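Local coordinates for protein aspartate aminotransferase (Plasmodium falciparum, PDB 3K7Y) that probably catalyses the pyridoxal-phosphate-dependent transfer of an amino group from L-aspartate to 2-oxoglutarate, giving oxaloacetate and L-glutamate, at residues 79-84 against 295-300; 90-95 against 239-244; 105-110 against 136-141; 117-122 against 278-283; 263-268 against 272-277. All coordinates share one frame; numbering follows the deposited sequence.

Contact 1: residues 79-84 against 295-300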
# COMPACT_ATOMS: atom_id res chain seq x y z
N THR A 79 -4.20 16.77 -10.41
CA THR A 79 -4.22 18.24 -10.62
C THR A 79 -4.59 18.97 -9.36
O THR A 79 -3.92 19.93 -9.00
CB THR A 79 -5.10 18.76 -11.81
OG1 THR A 79 -6.48 18.44 -11.60
CG2 THR A 79 -4.62 18.24 -13.19
N LEU A 80 -5.65 18.52 -8.69
CA LEU A 80 -6.07 19.11 -7.42
C LEU A 80 -4.93 19.13 -6.41
O LEU A 80 -4.66 20.15 -5.79
CB LEU A 80 -7.25 18.33 -6.84
CG LEU A 80 -8.62 18.67 -7.40
CD1 LEU A 80 -9.56 17.55 -7.09
CD2 LEU A 80 -9.13 19.99 -6.82
N THR A 81 -4.27 17.99 -6.29
CA THR A 81 -3.17 17.76 -5.35
C THR A 81 -2.00 18.68 -5.62
O THR A 81 -1.53 19.37 -4.71
CB THR A 81 -2.75 16.26 -5.40
OG1 THR A 81 -3.62 15.50 -4.55
CG2 THR A 81 -1.34 16.06 -4.96
N GLN A 82 -1.54 18.73 -6.86
CA GLN A 82 -0.35 19.49 -7.17
C GLN A 82 -0.58 21.00 -7.09
O GLN A 82 0.37 21.76 -6.97
CB GLN A 82 0.27 19.06 -8.50
CG GLN A 82 -0.67 19.03 -9.64
CD GLN A 82 0.02 18.71 -10.96
OE1 GLN A 82 1.13 18.17 -10.97
NE2 GLN A 82 -0.64 19.04 -12.07
N ASN A 83 -1.84 21.43 -7.13
CA ASN A 83 -2.15 22.82 -6.82
C ASN A 83 -1.52 23.20 -5.47
O ASN A 83 -0.86 24.23 -5.35
CB ASN A 83 -3.67 23.07 -6.79
CG ASN A 83 -4.02 24.55 -6.68
OD1 ASN A 83 -4.38 25.17 -7.67
ND2 ASN A 83 -3.91 25.11 -5.47
N LEU A 84 -1.70 22.33 -4.48
CA LEU A 84 -1.27 22.62 -3.13
C LEU A 84 0.22 22.88 -3.03
O LEU A 84 0.63 23.74 -2.26
CB LEU A 84 -1.69 21.51 -2.17
CG LEU A 84 -3.19 21.23 -2.06
CD1 LEU A 84 -3.46 20.17 -1.01
CD2 LEU A 84 -3.94 22.50 -1.73
N ARG A 295 -10.92 9.09 -3.67
CA ARG A 295 -12.21 9.80 -3.66
C ARG A 295 -12.36 10.82 -2.51
O ARG A 295 -12.69 11.97 -2.76
CB ARG A 295 -13.38 8.81 -3.69
CG ARG A 295 -13.47 7.99 -4.98
CD ARG A 295 -14.43 6.80 -4.87
NE ARG A 295 -14.80 6.27 -6.19
CZ ARG A 295 -15.56 5.20 -6.40
NH1 ARG A 295 -16.03 4.49 -5.38
NH2 ARG A 295 -15.83 4.82 -7.64
N ILE A 296 -12.11 10.42 -1.26
CA ILE A 296 -12.19 11.36 -0.11
C ILE A 296 -11.44 12.64 -0.40
O ILE A 296 -11.92 13.72 -0.08
CB ILE A 296 -11.59 10.78 1.20
CG1 ILE A 296 -12.07 9.34 1.44
CG2 ILE A 296 -11.90 11.68 2.40
CD1 ILE A 296 -13.59 9.15 1.52
N LEU A 297 -10.25 12.52 -0.99
CA LEU A 297 -9.38 13.65 -1.25
C LEU A 297 -9.90 14.60 -2.33
O LEU A 297 -10.00 15.81 -2.12
CB LEU A 297 -7.97 13.17 -1.59
CG LEU A 297 -6.94 14.01 -0.86
CD1 LEU A 297 -5.84 13.13 -0.29
CD2 LEU A 297 -6.40 15.16 -1.72
N CYS A 298 -10.22 14.04 -3.50
CA CYS A 298 -10.84 14.80 -4.57
C CYS A 298 -12.08 15.58 -4.11
O CYS A 298 -12.20 16.77 -4.40
CB CYS A 298 -11.20 13.88 -5.72
SG CYS A 298 -9.78 13.06 -6.36
N GLN A 299 -12.98 14.91 -3.39
CA GLN A 299 -14.22 15.52 -2.92
C GLN A 299 -13.97 16.77 -2.07
O GLN A 299 -14.50 17.85 -2.38
CB GLN A 299 -15.04 14.51 -2.12
CG GLN A 299 -16.56 14.76 -2.17
CD GLN A 299 -17.24 14.05 -3.34
OE1 GLN A 299 -16.83 14.16 -4.49
NE2 GLN A 299 -18.30 13.31 -3.03
N LEU A 300 -13.16 16.63 -1.01
CA LEU A 300 -12.78 17.76 -0.17
C LEU A 300 -12.15 18.87 -1.01
O LEU A 300 -12.72 19.96 -1.16
CB LEU A 300 -11.80 17.33 0.94
CG LEU A 300 -11.32 18.42 1.92
CD1 LEU A 300 -11.04 17.84 3.29
CD2 LEU A 300 -10.09 19.17 1.42

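Contact 2: residues 90-95 against 239-244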
# COMPACT_ATOMS: atom_id res chain seq x y z
N SER A 90 0.65 27.68 -12.29
CA SER A 90 2.04 27.30 -12.38
C SER A 90 2.48 27.24 -13.83
O SER A 90 1.68 26.97 -14.72
CB SER A 90 2.18 25.94 -11.72
OG SER A 90 3.48 25.40 -11.87
N LYS A 91 3.76 27.53 -14.07
CA LYS A 91 4.43 27.27 -15.36
C LYS A 91 4.47 25.76 -15.64
O LYS A 91 4.44 25.33 -16.79
CB LYS A 91 5.87 27.83 -15.33
CG LYS A 91 6.03 29.35 -15.39
CD LYS A 91 6.13 29.86 -16.83
CE LYS A 91 7.04 31.09 -16.95
NZ LYS A 91 6.42 32.35 -16.47
N TYR A 92 4.53 24.97 -14.57
CA TYR A 92 4.69 23.52 -14.63
C TYR A 92 3.38 22.76 -14.81
O TYR A 92 3.33 21.82 -15.60
CB TYR A 92 5.38 23.01 -13.37
CG TYR A 92 6.87 23.24 -13.26
CD1 TYR A 92 7.53 23.09 -12.03
CD2 TYR A 92 7.65 23.58 -14.37
CE1 TYR A 92 8.91 23.28 -11.91
CE2 TYR A 92 9.03 23.78 -14.26
CZ TYR A 92 9.65 23.62 -13.03
OH TYR A 92 11.00 23.81 -12.91
N ILE A 93 2.35 23.14 -14.07
CA ILE A 93 1.08 22.41 -14.05
C ILE A 93 0.36 22.35 -15.40
O ILE A 93 0.20 21.26 -15.98
CB ILE A 93 0.11 22.95 -12.97
CG1 ILE A 93 0.71 22.76 -11.58
CG2 ILE A 93 -1.23 22.23 -13.05
CD1 ILE A 93 -0.10 23.37 -10.45
N GLU A 94 -0.07 23.49 -15.92
CA GLU A 94 -0.87 23.51 -17.15
C GLU A 94 -0.05 23.20 -18.43
O GLU A 94 -0.62 23.00 -19.50
CB GLU A 94 -1.70 24.81 -17.28
CG GLU A 94 -1.07 25.96 -18.09
CD GLU A 94 0.10 26.65 -17.38
OE1 GLU A 94 1.06 25.95 -16.97
OE2 GLU A 94 0.06 27.89 -17.25
N ASP A 95 1.27 23.16 -18.30
CA ASP A 95 2.16 22.71 -19.37
C ASP A 95 2.47 21.21 -19.30
O ASP A 95 3.38 20.72 -19.99
CB ASP A 95 3.47 23.51 -19.36
CG ASP A 95 3.31 24.89 -19.93
OD1 ASP A 95 2.15 25.36 -20.06
OD2 ASP A 95 4.34 25.52 -20.25
N ILE A 239 13.80 24.81 -12.25
CA ILE A 239 14.70 23.71 -11.93
C ILE A 239 13.82 22.47 -11.75
O ILE A 239 12.63 22.60 -11.46
CB ILE A 239 15.54 23.97 -10.63
CG1 ILE A 239 15.94 25.44 -10.49
CG2 ILE A 239 16.78 23.08 -10.62
CD1 ILE A 239 16.60 25.80 -9.17
N ALA A 240 14.40 21.28 -11.95
CA ALA A 240 13.66 20.02 -11.78
C ALA A 240 13.91 19.36 -10.41
O ALA A 240 14.99 19.52 -9.82
CB ALA A 240 14.01 19.06 -12.91
N PHE A 241 12.92 18.65 -9.89
CA PHE A 241 13.02 18.06 -8.55
C PHE A 241 11.89 17.07 -8.29
O PHE A 241 11.15 16.71 -9.20
CB PHE A 241 13.03 19.17 -7.50
CG PHE A 241 11.89 20.14 -7.64
CD1 PHE A 241 12.10 21.40 -8.16
CD2 PHE A 241 10.60 19.78 -7.25
CE1 PHE A 241 11.05 22.29 -8.29
CE2 PHE A 241 9.55 20.66 -7.38
CZ PHE A 241 9.77 21.91 -7.91
N SER A 242 11.74 16.64 -7.04
CA SER A 242 10.68 15.71 -6.68
C SER A 242 10.03 16.07 -5.37
O SER A 242 10.66 16.69 -4.49
CB SER A 242 11.22 14.30 -6.58
OG SER A 242 11.35 13.75 -7.86
N VAL A 243 8.77 15.67 -5.22
CA VAL A 243 8.04 15.97 -4.00
C VAL A 243 7.30 14.74 -3.47
O VAL A 243 6.51 14.12 -4.19
CB VAL A 243 7.05 17.16 -4.18
CG1 VAL A 243 6.57 17.66 -2.83
CG2 VAL A 243 7.68 18.30 -4.97
N CYS A 244 7.59 14.38 -2.22
CA CYS A 244 6.80 13.40 -1.50
C CYS A 244 5.89 14.16 -0.57
O CYS A 244 6.36 14.95 0.25
CB CYS A 244 7.70 12.45 -0.71
SG CYS A 244 8.87 11.57 -1.77

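Contact 3: residues 105-110 against 136-141. With PLP (pyridoxal-5'-phosphate), chain B.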
# COMPACT_ATOMS: atom_id res chain seq x y z
N GLY A 105 0.39 7.13 1.55
CA GLY A 105 0.92 8.09 2.50
C GLY A 105 2.26 8.62 2.03
O GLY A 105 2.73 8.24 0.94
N GLY A 106 2.88 9.48 2.83
CA GLY A 106 4.20 10.01 2.51
C GLY A 106 5.26 8.93 2.41
O GLY A 106 6.06 8.92 1.48
N THR A 107 5.24 7.99 3.38
CA THR A 107 6.11 6.79 3.40
C THR A 107 6.00 6.08 2.07
O THR A 107 7.01 5.71 1.45
CB THR A 107 5.65 5.77 4.49
OG1 THR A 107 5.50 6.42 5.75
CG2 THR A 107 6.63 4.62 4.63
N GLY A 108 4.75 5.89 1.64
CA GLY A 108 4.48 5.20 0.41
C GLY A 108 5.07 5.92 -0.78
O GLY A 108 5.40 5.30 -1.76
N ALA A 109 5.18 7.24 -0.71
CA ALA A 109 5.72 7.95 -1.85
C ALA A 109 7.23 7.93 -1.77
O ALA A 109 7.91 7.76 -2.79
CB ALA A 109 5.18 9.36 -1.93
N ILE A 110 7.77 8.07 -0.57
CA ILE A 110 9.21 8.07 -0.39
C ILE A 110 9.71 6.77 -0.98
O ILE A 110 10.51 6.77 -1.93
CB ILE A 110 9.64 8.20 1.09
CG1 ILE A 110 9.31 9.60 1.63
CG2 ILE A 110 11.14 7.92 1.26
CD1 ILE A 110 9.06 9.61 3.17
N VAL A 136 16.46 7.13 7.24
CA VAL A 136 17.66 6.31 7.43
C VAL A 136 17.33 4.86 7.08
O VAL A 136 18.00 4.29 6.21
CB VAL A 136 18.25 6.37 8.85
CG1 VAL A 136 19.45 5.48 8.95
CG2 VAL A 136 18.68 7.78 9.19
N ASN A 137 16.31 4.30 7.73
CA ASN A 137 15.95 2.89 7.53
C ASN A 137 15.59 2.58 6.08
O ASN A 137 16.05 1.60 5.51
CB ASN A 137 14.80 2.45 8.46
CG ASN A 137 14.58 0.91 8.45
OD1 ASN A 137 15.42 0.15 8.94
ND2 ASN A 137 13.47 0.47 7.88
N MET A 138 14.76 3.43 5.51
CA MET A 138 14.28 3.21 4.15
C MET A 138 15.42 3.28 3.13
O MET A 138 15.48 2.46 2.21
CB MET A 138 13.21 4.22 3.79
CG MET A 138 11.96 4.16 4.62
SD MET A 138 10.75 4.93 3.55
CE MET A 138 9.74 3.53 3.13
N ILE A 139 16.30 4.26 3.27
CA ILE A 139 17.43 4.41 2.37
C ILE A 139 18.38 3.23 2.49
O ILE A 139 18.67 2.57 1.49
CB ILE A 139 18.21 5.71 2.63
CG1 ILE A 139 17.53 6.88 1.93
CG2 ILE A 139 19.63 5.58 2.08
CD1 ILE A 139 16.77 7.78 2.83
N GLU A 140 18.83 2.98 3.71
CA GLU A 140 19.94 2.09 3.98
C GLU A 140 19.57 0.67 3.66
O GLU A 140 20.27 -0.01 2.90
CB GLU A 140 20.35 2.19 5.44
CG GLU A 140 21.31 3.35 5.73
CD GLU A 140 22.30 2.96 6.81
OE1 GLU A 140 21.85 2.82 7.97
OE2 GLU A 140 23.50 2.74 6.48
N SER A 141 18.47 0.22 4.21
CA SER A 141 18.03 -1.15 3.96
C SER A 141 17.77 -1.48 2.49
O SER A 141 17.33 -2.59 2.20
CB SER A 141 16.85 -1.55 4.87
OG SER A 141 15.68 -0.78 4.63
N1 PLP B . 8.15 12.43 6.17
C2 PLP B . 8.17 13.03 7.40
C2A PLP B . 9.19 14.08 7.66
C3 PLP B . 7.25 12.67 8.37
O3 PLP B . 7.26 13.28 9.60
C4 PLP B . 6.31 11.68 8.09
C4A PLP B . 5.24 11.42 9.11
O4A PLP B . 4.16 12.02 9.02
C5 PLP B . 6.27 11.06 6.82
C6 PLP B . 7.22 11.45 5.87
C5A PLP B . 5.29 9.95 6.41
O4P PLP B . 3.92 10.19 6.66
P PLP B . 2.82 9.02 6.43
O1P PLP B . 1.48 9.60 6.08
O2P PLP B . 2.61 8.28 7.72
O3P PLP B . 3.32 8.14 5.30

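Contact 4: residues 117-122 against 278-283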
# COMPACT_ATOMS: atom_id res chain seq x y z
N LEU A 117 14.87 5.31 -7.76
CA LEU A 117 16.25 5.74 -7.83
C LEU A 117 17.21 4.56 -8.04
O LEU A 117 18.19 4.71 -8.76
CB LEU A 117 16.63 6.61 -6.62
CG LEU A 117 15.90 7.95 -6.43
CD1 LEU A 117 16.57 8.79 -5.37
CD2 LEU A 117 15.79 8.78 -7.72
N LYS A 118 16.93 3.40 -7.44
CA LYS A 118 17.78 2.20 -7.67
C LYS A 118 17.73 1.86 -9.14
O LYS A 118 18.69 1.34 -9.70
CB LYS A 118 17.34 0.99 -6.83
CG LYS A 118 18.36 0.51 -5.78
CD LYS A 118 19.55 -0.25 -6.42
CE LYS A 118 20.53 -0.82 -5.37
NZ LYS A 118 21.38 0.19 -4.63
N MET A 119 16.61 2.20 -9.74
CA MET A 119 16.38 2.01 -11.15
C MET A 119 17.39 2.71 -12.02
O MET A 119 17.59 2.32 -13.16
CB MET A 119 15.01 2.56 -11.49
CG MET A 119 14.01 1.52 -11.84
SD MET A 119 13.72 1.64 -13.59
CE MET A 119 12.24 0.64 -13.69
N LEU A 120 18.02 3.75 -11.48
CA LEU A 120 18.97 4.57 -12.23
C LEU A 120 20.41 4.36 -11.73
O LEU A 120 20.75 3.31 -11.19
CB LEU A 120 18.53 6.06 -12.20
CG LEU A 120 17.04 6.38 -12.49
CD1 LEU A 120 16.67 7.81 -12.16
CD2 LEU A 120 16.62 6.07 -13.93
N ASN A 121 21.26 5.36 -11.94
CA ASN A 121 22.65 5.32 -11.46
C ASN A 121 22.73 6.13 -10.18
O ASN A 121 23.43 7.16 -10.11
CB ASN A 121 23.63 5.88 -12.54
CG ASN A 121 25.13 5.83 -12.10
OD1 ASN A 121 25.96 6.56 -12.65
ND2 ASN A 121 25.45 4.97 -11.13
N VAL A 122 21.99 5.69 -9.16
CA VAL A 122 21.92 6.44 -7.92
C VAL A 122 22.51 5.61 -6.79
O VAL A 122 21.86 4.72 -6.25
CB VAL A 122 20.48 6.92 -7.64
CG1 VAL A 122 20.48 7.86 -6.46
CG2 VAL A 122 19.91 7.64 -8.84
N LEU A 278 7.03 4.12 -13.39
CA LEU A 278 6.45 4.08 -12.06
C LEU A 278 5.40 2.99 -11.96
O LEU A 278 5.45 2.19 -11.02
CB LEU A 278 5.92 5.45 -11.63
CG LEU A 278 6.99 6.54 -11.47
CD1 LEU A 278 6.44 7.83 -10.88
CD2 LEU A 278 8.20 6.04 -10.66
N CYS A 279 4.49 2.92 -12.93
CA CYS A 279 3.48 1.86 -12.95
C CYS A 279 4.15 0.52 -12.88
O CYS A 279 3.78 -0.35 -12.08
CB CYS A 279 2.63 1.94 -14.21
SG CYS A 279 1.61 3.41 -14.23
N PHE A 280 5.15 0.37 -13.72
CA PHE A 280 5.98 -0.81 -13.72
C PHE A 280 6.45 -1.11 -12.30
O PHE A 280 6.06 -2.13 -11.72
CB PHE A 280 7.16 -0.60 -14.64
CG PHE A 280 7.99 -1.81 -14.81
CD1 PHE A 280 9.11 -2.01 -14.00
CD2 PHE A 280 7.64 -2.78 -15.75
CE1 PHE A 280 9.89 -3.15 -14.15
CE2 PHE A 280 8.41 -3.92 -15.90
CZ PHE A 280 9.54 -4.11 -15.10
N ILE A 281 7.28 -0.24 -11.75
CA ILE A 281 7.73 -0.39 -10.36
C ILE A 281 6.61 -0.76 -9.37
O ILE A 281 6.76 -1.72 -8.61
CB ILE A 281 8.51 0.84 -9.88
CG1 ILE A 281 9.92 0.80 -10.48
CG2 ILE A 281 8.59 0.88 -8.38
CD1 ILE A 281 10.66 2.14 -10.46
N VAL A 282 5.49 -0.04 -9.41
CA VAL A 282 4.38 -0.30 -8.49
C VAL A 282 3.84 -1.74 -8.58
O VAL A 282 3.36 -2.27 -7.58
CB VAL A 282 3.22 0.70 -8.70
CG1 VAL A 282 2.03 0.35 -7.78
CG2 VAL A 282 3.69 2.12 -8.48
N ARG A 283 3.94 -2.35 -9.77
CA ARG A 283 3.38 -3.67 -10.06
C ARG A 283 4.15 -4.86 -9.49
O ARG A 283 3.62 -5.98 -9.47
CB ARG A 283 3.22 -3.87 -11.55
CG ARG A 283 1.94 -3.32 -12.13
CD ARG A 283 1.46 -4.18 -13.29
NE ARG A 283 0.89 -5.47 -12.83
CZ ARG A 283 -0.32 -5.92 -13.16
NH1 ARG A 283 -1.11 -5.21 -13.97
NH2 ARG A 283 -0.74 -7.11 -12.70

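Contact 5: residues 263-268 against 272-277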
# COMPACT_ATOMS: atom_id res chain seq x y z
N ILE A 263 7.04 14.36 -9.62
CA ILE A 263 8.32 14.44 -10.32
C ILE A 263 8.22 15.42 -11.48
O ILE A 263 7.33 15.31 -12.32
CB ILE A 263 8.82 13.06 -10.83
CG1 ILE A 263 9.05 12.11 -9.66
CG2 ILE A 263 10.12 13.23 -11.64
CD1 ILE A 263 9.30 10.70 -10.06
N VAL A 264 9.14 16.38 -11.50
CA VAL A 264 9.13 17.45 -12.48
C VAL A 264 9.93 17.02 -13.71
O VAL A 264 11.10 16.63 -13.58
CB VAL A 264 9.65 18.79 -11.87
CG1 VAL A 264 10.00 19.80 -12.96
CG2 VAL A 264 8.62 19.40 -10.91
N CYS A 265 9.30 17.07 -14.88
CA CYS A 265 9.89 16.55 -16.12
C CYS A 265 10.18 17.61 -17.19
O CYS A 265 9.45 18.59 -17.32
CB CYS A 265 8.99 15.46 -16.72
SG CYS A 265 8.66 14.07 -15.62
N LYS A 266 11.25 17.39 -17.95
CA LYS A 266 11.66 18.29 -19.04
C LYS A 266 10.54 18.61 -20.05
O LYS A 266 10.24 19.79 -20.30
CB LYS A 266 12.90 17.73 -19.75
CG LYS A 266 14.21 17.84 -18.94
CD LYS A 266 15.28 16.80 -19.36
CE LYS A 266 15.36 16.54 -20.90
NZ LYS A 266 15.63 17.75 -21.74
N ASN A 267 9.92 17.58 -20.62
CA ASN A 267 8.84 17.79 -21.58
C ASN A 267 7.63 16.88 -21.38
O ASN A 267 7.68 15.91 -20.61
CB ASN A 267 9.37 17.69 -23.03
CG ASN A 267 10.08 16.38 -23.31
OD1 ASN A 267 9.63 15.31 -22.92
ND2 ASN A 267 11.20 16.47 -24.02
N GLN A 268 6.55 17.20 -22.08
CA GLN A 268 5.30 16.44 -22.05
C GLN A 268 5.51 14.96 -22.44
O GLN A 268 4.59 14.14 -22.31
CB GLN A 268 4.29 17.10 -23.01
CG GLN A 268 4.44 18.63 -23.18
CD GLN A 268 3.89 19.17 -24.50
OE1 GLN A 268 4.06 18.56 -25.56
NE2 GLN A 268 3.23 20.33 -24.44
N LYS A 272 5.38 11.03 -19.91
CA LYS A 272 4.84 9.74 -20.39
C LYS A 272 5.70 8.53 -20.04
O LYS A 272 5.16 7.50 -19.68
CB LYS A 272 4.57 9.74 -21.90
CG LYS A 272 3.14 10.12 -22.33
CD LYS A 272 2.57 9.15 -23.39
CE LYS A 272 1.59 9.83 -24.34
NZ LYS A 272 2.28 10.44 -25.50
N ILE A 273 7.01 8.66 -20.18
CA ILE A 273 7.95 7.58 -19.83
C ILE A 273 7.98 7.31 -18.31
O ILE A 273 7.60 6.23 -17.87
CB ILE A 273 9.39 7.86 -20.33
CG1 ILE A 273 9.53 7.59 -21.84
CG2 ILE A 273 10.42 7.02 -19.57
CD1 ILE A 273 10.95 7.82 -22.40
N VAL A 274 8.43 8.28 -17.53
CA VAL A 274 8.51 8.15 -16.07
C VAL A 274 7.24 7.47 -15.54
O VAL A 274 7.30 6.59 -14.65
CB VAL A 274 8.73 9.52 -15.39
CG1 VAL A 274 8.96 9.35 -13.92
CG2 VAL A 274 9.93 10.21 -15.98
N PHE A 275 6.10 7.85 -16.10
CA PHE A 275 4.84 7.27 -15.71
C PHE A 275 4.85 5.75 -15.85
O PHE A 275 4.55 5.04 -14.89
CB PHE A 275 3.69 7.87 -16.51
CG PHE A 275 2.34 7.51 -15.98
CD1 PHE A 275 1.88 8.05 -14.77
CD2 PHE A 275 1.51 6.64 -16.68
CE1 PHE A 275 0.61 7.72 -14.27
CE2 PHE A 275 0.24 6.31 -16.19
CZ PHE A 275 -0.21 6.85 -14.99
N ASN A 276 5.23 5.27 -17.04
CA ASN A 276 5.32 3.83 -17.30
C ASN A 276 6.31 3.12 -16.38
O ASN A 276 6.01 2.06 -15.84
CB ASN A 276 5.61 3.53 -18.77
CG ASN A 276 4.35 3.59 -19.67
OD1 ASN A 276 3.24 3.28 -19.24
ND2 ASN A 276 4.54 3.97 -20.93
N ASN A 277 7.48 3.73 -16.18
CA ASN A 277 8.44 3.27 -15.17
C ASN A 277 7.82 3.13 -13.78
O ASN A 277 8.05 2.15 -13.08
CB ASN A 277 9.64 4.21 -15.08
CG ASN A 277 10.41 4.32 -16.39
OD1 ASN A 277 10.21 5.27 -17.17
ND2 ASN A 277 11.30 3.37 -16.62

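Contact 1: residues 79-84 against 295-300
Leu80 meets Cys298 through one methyl group. Its CD1 lies 3.8 Å from Cys298 O and, a little further along the same residue, 4.2 Å from Cys298 CB, so the leucine branch rests against the backbone of the helix as much as against the short cysteine side chain. A second touch joins the residue after Leu80 to the one before Cys298: Thr81 OG1 stands 4.0 Å from Leu297 CD2, and the two side chains cross at about a right angle. Leu80 projects toward the facing helix from its CB. With chi1 at -82°, CG lies anti to its carbonyl carbon, and the chain then extends until CD1 reaches Cys298. The backbones come closest here, Leu80 CA being 7.0 Å from Cys298 CA.

Further out, Leu80 also packs on Leu301 and Asn302 near the end of helix 291-302. Thr81 touches Ala260 and His262, while Leu297 leans on Ala258, all three on strand 258-264, which thus borders both helices. Leu297 remains a neighbour of the cofactor site without entering it, with its side chain about 10 Å from bound pyridoxal phosphate.

No hydrogen bond passes between the two segments. Helices 75-86 and 291-302 are therefore joined here by van der Waals packing alone, in which leucine methyls lie against a backbone carbonyl, a threonine hydroxyl and the cysteine CB.

Contact 2: residues 90-95 against 239-244
Tyr92 belongs to a turn whose residues 91-94 have helical phi and psi without regular helical bonds, and its CA stays 10.0 Å from that of Ala240, the nearest backbone approach to the segment leading into strand 241-246. The tyrosine side chain spans this gap. Its CB bond is directed toward the other segment, and chi1 of -76° places the ring beside the backbone N, from where the hydroxyl reaches the carbonyl of Ile239. Ile239 O lies at the edge of the tyrosine ring, near its plane, and Tyr92 OH is modelled 2.5 Å from it. Such a hydrogen bond is very short, and the position of the hydroxyl is less certain than usual, so its exact length is doubtful.

Beside the hydroxyl the contact becomes apolar. Tyr92 CE1 lies 4.3 Å from Phe241 CE1, which sits at the edge of the tyrosine ring, while the phenylalanine ring itself is met obliquely. The CB bond of Phe241 points neither toward nor away from the turn, but the end of its ring comes nearer.

Behind the ring, Tyr92 N donates to Ser90 OG in an ST turn, though the serine oxygen is also less surely placed. The same N-H is hydrogen-bonded to Glu235.

Tyr92 is packed on Val264 of strand 258-264, which also supports Phe241. Phe241 further stacks edge-to-face on Phe212 and touches Ile231 of helix 229-235. Ile239 rests on Phe234 of that helix, while Ala240 meets Asp2 of the second subunit.

Contact 3: residues 105-110 against 136-141
The first torsion of Thr107, -51°, divides its two branches between different partners: OG1, anti to the carbonyl carbon, serves the cofactor, whereas CG2, anti to the backbone N, faces Met138. In Met138 the bend at chi3 (111°) carries the terminal methyl round to Thr107, with Met138 CE 3.6 Å from Thr107 CG2. The sulfur lies against the next turn of the helix, Met138 SD being 3.8 Å from Ile110 CG2. Thr107 and Ile110, one turn apart, each cross the methionine side chain at about a right angle.

The hydroxyl and backbone N of Thr107 hold pyridoxal phosphate. O3P receives two bonds from this one residue: Thr107 N at 2.7 Å, almost straight at 170°, and Thr107 OG1 at 2.8 Å from O3P. Gly106 N also approaches this oxygen, while Ile110 CD1 lies 3.7 Å from ring atom C6 of the cofactor. Side-chain-free Gly105 and Gly106 bring bare backbone up to the phosphate.

Arg257 touches Thr107 and is itself hydrogen-bonded to the cofactor, as are Ser246 and Ser248. Phe285 of the second subunit packs on both Thr107 and Met138.

A phosphate seated at a glycine-rich helix N terminus, where the helix dipole would probably add to the attraction, is characteristic of the cofactor site of fold-type I aminotransferases. Helix 133-140 packs behind it through Met138.

Contact 4: residues 117-122 against 278-283
Met119 and Ile281 reach toward each other tip to tip. The methionine, at the end region of helix 105-118, has its CB bond directed at helix 268-283. Its chain bends at chi2 (-108°) and then runs nearly straight through chi3 (-166°), so that two separate carbons can meet the same isoleucine methyl: Met119 CG lies 3.7 Å from Ile281 CD1, and Met119 CE, further along the chain, lies 3.9 Å from that same Ile281 CD1. The terminal methyl also comes near Ile281 CG1.

For its part Ile281 carries CG1 anti to the carbonyl carbon and extends CD1 away from the helix, with the CB bond likewise turned toward the methionine. Phe280 is rotated the other way: CG is anti to the backbone N (chi1 -174°), which brings the ring within reach of the methionine's end. Met119 CE approaches Phe280 CD1 obliquely at 4.1 Å, so the terminal methyl touches both the isoleucine and the phenylalanine.

Ile281 packs further on Val112, Glu115 and Phe116 of helix 105-118, continuing the junction of the two helices. On the subunit boundary, Phe280 touches Ile11 of the second subunit, and Arg283 is hydrogen-bonded to Asn134 of that subunit.

Across the two segments no hydrogen bond forms. The packing between the end region of helix 105-118 and the last turns of helix 268-283 is apolar, carried by one thioether chain against a branched aliphatic group and an aromatic ring in a partly buried position close to the dimer interface.

Contact 5: residues 263-268 against 272-277
Ile263 lies at the end of strand 258-264 and Cys265 just after it, and the chain then turns back so that helix 268-283 passes beside them: Cys265 CA is 8.5 Å from Val274 CA, while Gln268 and Lys272, a turn apart, are 6.9 Å apart at their CA atoms.

Val274 stands in the middle and gives one methyl to each of two strand-side residues. Its CG1, anti to the backbone N (chi1 -174°), lies 4.1 Å from Ile263 CD1, and its CG2 is at the same separation, 4.1 Å, from Cys265 SG. The isoleucine meets the valine at a slant, and all three side chains leave their backbones toward the opposite segment. The contact is apolar, without any hydrogen bond across it.

Phe116 of helix 105-118 also lies against Val274, and Leu278, one turn further along, touches Ile263. Asn276, on another side of the helix, makes a weak hydrogen bond to Asn10 of the second subunit.

At the turn Asn267 occupies the N-cap position, its OD1 accepting from Glu269 N and more weakly from Glu270 N. This is a strand-to-helix connection whose helix begins at an asparagine N-cap, following strand 258-264, which runs antiparallel to both its neighbours in the mixed sheet of the large domain, as in fold-type I enzymes.

How the contacts relate
From the N terminus, the chain opens contacts 1, 2, 3 and 4 in turn, at helix 75-86, the loop after it, and the two ends of helix 105-118. Contact 3 closes first, at helix 133-140, so it nests within contact 2, which closes at strand 241-246. Contact 4 opens inside contact 3 and outlasts both, crossing each. Contact 5 is a local turn from strand 258-264 into helix 268-283, nested in contact 4 and in series after contact 2. Contact 1 closes last, at helix 291-302, and encloses all the others. Adjacent strands 241-246 and 258-264 link contacts 2 and 5, while helix 268-283 connects contacts 4 and 5 beside the second subunit.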